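Long-range contact in putative ferredoxin--NADP reductase (Plasmodium falciparum 3D7, PDB 2OK8), which probably passes electrons between ferredoxin and NADP(H) through its bound FAD and may serve the last step of isoprenoid precursor synthesis: residues Gly158-Pro163 with Ile186-Lys191. Sequence-based numbering, arbitrary orientation.
Sequences GYFNLP and ISFLKK
F188 pushes its ring out from helix 183-192 against the backbone of F160 and the side chain of L162, packing the connection that leaves the FAD-binding barrel against a helix of the NADP-binding domain, at the junction of the two in the ferredoxin-NADP reductase fold. The loop 158-163 leaves strand 150-157, the last strand in chain order of the antiparallel FAD-binding sheet, while the helix follows the central strand 173-178 of the parallel NADP-binding sheet.

The CH-pi contact comes first. L162 lies over one face of the F188 ring, with CD2 3.8 Å from the ring centroid and 14° off the ring normal. The branch point takes part as well, CG standing 3.7 Å from CD2 of F188. The two side chains lie alongside each other and point opposite ways; F188 has CG anti to its carbonyl carbon (chi1 -74°), which sends the ring from the helix toward the loop.

At its far rim the ring meets backbone. F160 is the centre of an inverse gamma turn, and its carbonyl O lies in the F188 ring plane, 3.3 Å from CZ, where it faces the slightly positive edge of the ring. The two phenylalanine rings touch more loosely, CD2 of F160 being 4.3 Å from CZ of F188. Y282 of strand 280-285 meets both rings edge-to-face and hydrogen-bonds N161 O, tying the loop to the parallel sheet. The F160 side chain is about 8 Å from the bound FAD.

Toward the more open side the contact is aliphatic. The K191 chain bends at chi2, and its methylene CD lies against the CD1 methyl of L162, 3.8 Å away.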
loop_
_atom_site.group_PDB
_atom_site.type_symbol
_atom_site.label_atom_id
_atom_site.label_comp_id
_atom_site.label_asym_id
_atom_site.label_seq_id
_atom_site.Cartn_x
_atom_site.Cartn_y
_atom_site.Cartn_z
ATOM N N GLY A 158 7.290 14.164 -2.547
ATOM C CA GLY A 158 6.859 15.245 -1.667
ATOM C C GLY A 158 7.194 16.655 -2.110
ATOM O O GLY A 158 8.007 16.872 -3.010
ATOM N N TYR A 159 6.573 17.612 -1.435
ATOM C CA TYR A 159 6.648 19.021 -1.797
ATOM C C TYR A 159 6.992 19.874 -0.582
ATOM O O TYR A 159 6.791 21.072 -0.596
ATOM C CB TYR A 159 5.327 19.473 -2.435
ATOM C CG TYR A 159 4.920 18.595 -3.591
ATOM C CD1 TYR A 159 4.071 17.498 -3.397
ATOM C CD2 TYR A 159 5.422 18.825 -4.878
ATOM C CE1 TYR A 159 3.720 16.655 -4.463
ATOM C CE2 TYR A 159 5.077 17.993 -5.954
ATOM C CZ TYR A 159 4.228 16.912 -5.737
ATOM O OH TYR A 159 3.878 16.090 -6.792
ATOM N N PHE A 160 7.538 19.234 0.452
ATOM C CA PHE A 160 7.895 19.871 1.718
ATOM C C PHE A 160 9.273 20.491 1.639
ATOM O O PHE A 160 10.177 20.121 2.381
ATOM C CB PHE A 160 7.878 18.811 2.804
ATOM C CG PHE A 160 7.809 19.344 4.204
ATOM C CD1 PHE A 160 6.665 20.016 4.666
ATOM C CD2 PHE A 160 8.847 19.098 5.098
ATOM C CE1 PHE A 160 6.576 20.444 5.991
ATOM C CE2 PHE A 160 8.764 19.536 6.430
ATOM C CZ PHE A 160 7.630 20.202 6.875
ATOM N N ASN A 161 9.414 21.469 0.758
ATOM C CA ASN A 161 10.701 22.074 0.445
ATOM C C ASN A 161 10.823 23.515 0.932
ATOM O O ASN A 161 9.822 24.165 1.257
ATOM C CB ASN A 161 10.916 22.051 -1.081
ATOM C CG ASN A 161 10.712 20.676 -1.681
ATOM O OD1 ASN A 161 11.437 19.732 -1.368
ATOM N ND2 ASN A 161 9.720 20.557 -2.544
ATOM N N LEU A 162 12.055 24.015 0.951
ATOM C CA LEU A 162 12.286 25.429 1.206
ATOM C C LEU A 162 11.818 26.275 0.033
ATOM O O LEU A 162 11.759 25.785 -1.098
ATOM C CB LEU A 162 13.765 25.697 1.476
ATOM C CG LEU A 162 14.222 25.146 2.824
ATOM C CD1 LEU A 162 15.732 25.157 2.921
ATOM C CD2 LEU A 162 13.559 25.850 4.021
ATOM N N PRO A 163 11.463 27.547 0.291
ATOM C CA PRO A 163 11.339 28.447 -0.862
ATOM C C PRO A 163 12.700 28.647 -1.542
ATOM O O PRO A 163 13.731 28.677 -0.866
ATOM C CB PRO A 163 10.832 29.755 -0.244
ATOM C CG PRO A 163 11.053 29.633 1.218
ATOM C CD PRO A 163 11.160 28.210 1.576
ATOM N N ILE A 186 16.670 19.139 9.657
ATOM C CA ILE A 186 18.096 18.907 9.697
ATOM C C ILE A 186 18.678 19.245 8.348
ATOM O O ILE A 186 19.686 19.932 8.286
ATOM C CB ILE A 186 18.440 17.447 10.101
ATOM C CG1 ILE A 186 17.854 17.134 11.472
ATOM C CG2 ILE A 186 19.939 17.225 10.130
ATOM C CD1 ILE A 186 18.129 18.214 12.553
ATOM N N SER A 187 18.031 18.788 7.276
ATOM C CA SER A 187 18.493 19.079 5.914
ATOM C C SER A 187 18.292 20.548 5.541
ATOM O O SER A 187 19.117 21.127 4.845
ATOM C CB SER A 187 17.857 18.133 4.875
ATOM O OG SER A 187 16.509 18.449 4.591
ATOM N N PHE A 188 17.205 21.147 6.019
ATOM C CA PHE A 188 16.965 22.581 5.853
ATOM C C PHE A 188 18.094 23.390 6.471
ATOM O O PHE A 188 18.602 24.319 5.854
ATOM C CB PHE A 188 15.640 23.008 6.499
ATOM C CG PHE A 188 14.402 22.592 5.740
ATOM C CD1 PHE A 188 13.147 22.893 6.257
ATOM C CD2 PHE A 188 14.480 21.903 4.521
ATOM C CE1 PHE A 188 11.992 22.532 5.580
ATOM C CE2 PHE A 188 13.322 21.541 3.838
ATOM C CZ PHE A 188 12.082 21.849 4.369
ATOM N N LEU A 189 18.474 23.035 7.695
ATOM C CA LEU A 189 19.541 23.736 8.419
ATOM C C LEU A 189 20.895 23.572 7.740
ATOM O O LEU A 189 21.611 24.547 7.538
ATOM C CB LEU A 189 19.620 23.241 9.872
ATOM C CG LEU A 189 18.427 23.508 10.805
ATOM C CD1 LEU A 189 18.639 22.859 12.181
ATOM C CD2 LEU A 189 18.111 25.000 10.926
ATOM N N LYS A 190 21.243 22.331 7.403
ATOM C CA LYS A 190 22.473 22.039 6.656
ATOM C C LYS A 190 22.567 22.834 5.360
ATOM O O LYS A 190 23.647 23.282 5.002
ATOM C CB LYS A 190 22.619 20.543 6.367
ATOM C CG LYS A 190 22.954 19.701 7.577
ATOM C CD LYS A 190 22.824 18.238 7.221
ATOM C CE LYS A 190 23.310 17.312 8.333
ATOM N NZ LYS A 190 22.727 15.915 8.146
ATOM N N LYS A 191 21.442 23.017 4.671
ATOM C CA LYS A 191 21.403 23.868 3.486
ATOM C C LYS A 191 21.539 25.359 3.797
ATOM O O LYS A 191 22.467 26.010 3.322
ATOM C CB LYS A 191 20.146 23.624 2.654
ATOM C CG LYS A 191 20.217 24.294 1.281
ATOM C CD LYS A 191 18.868 24.777 0.794
ATOM C CE LYS A 191 18.993 25.510 -0.544
ATOM N NZ LYS A 191 17.743 26.287 -0.855
#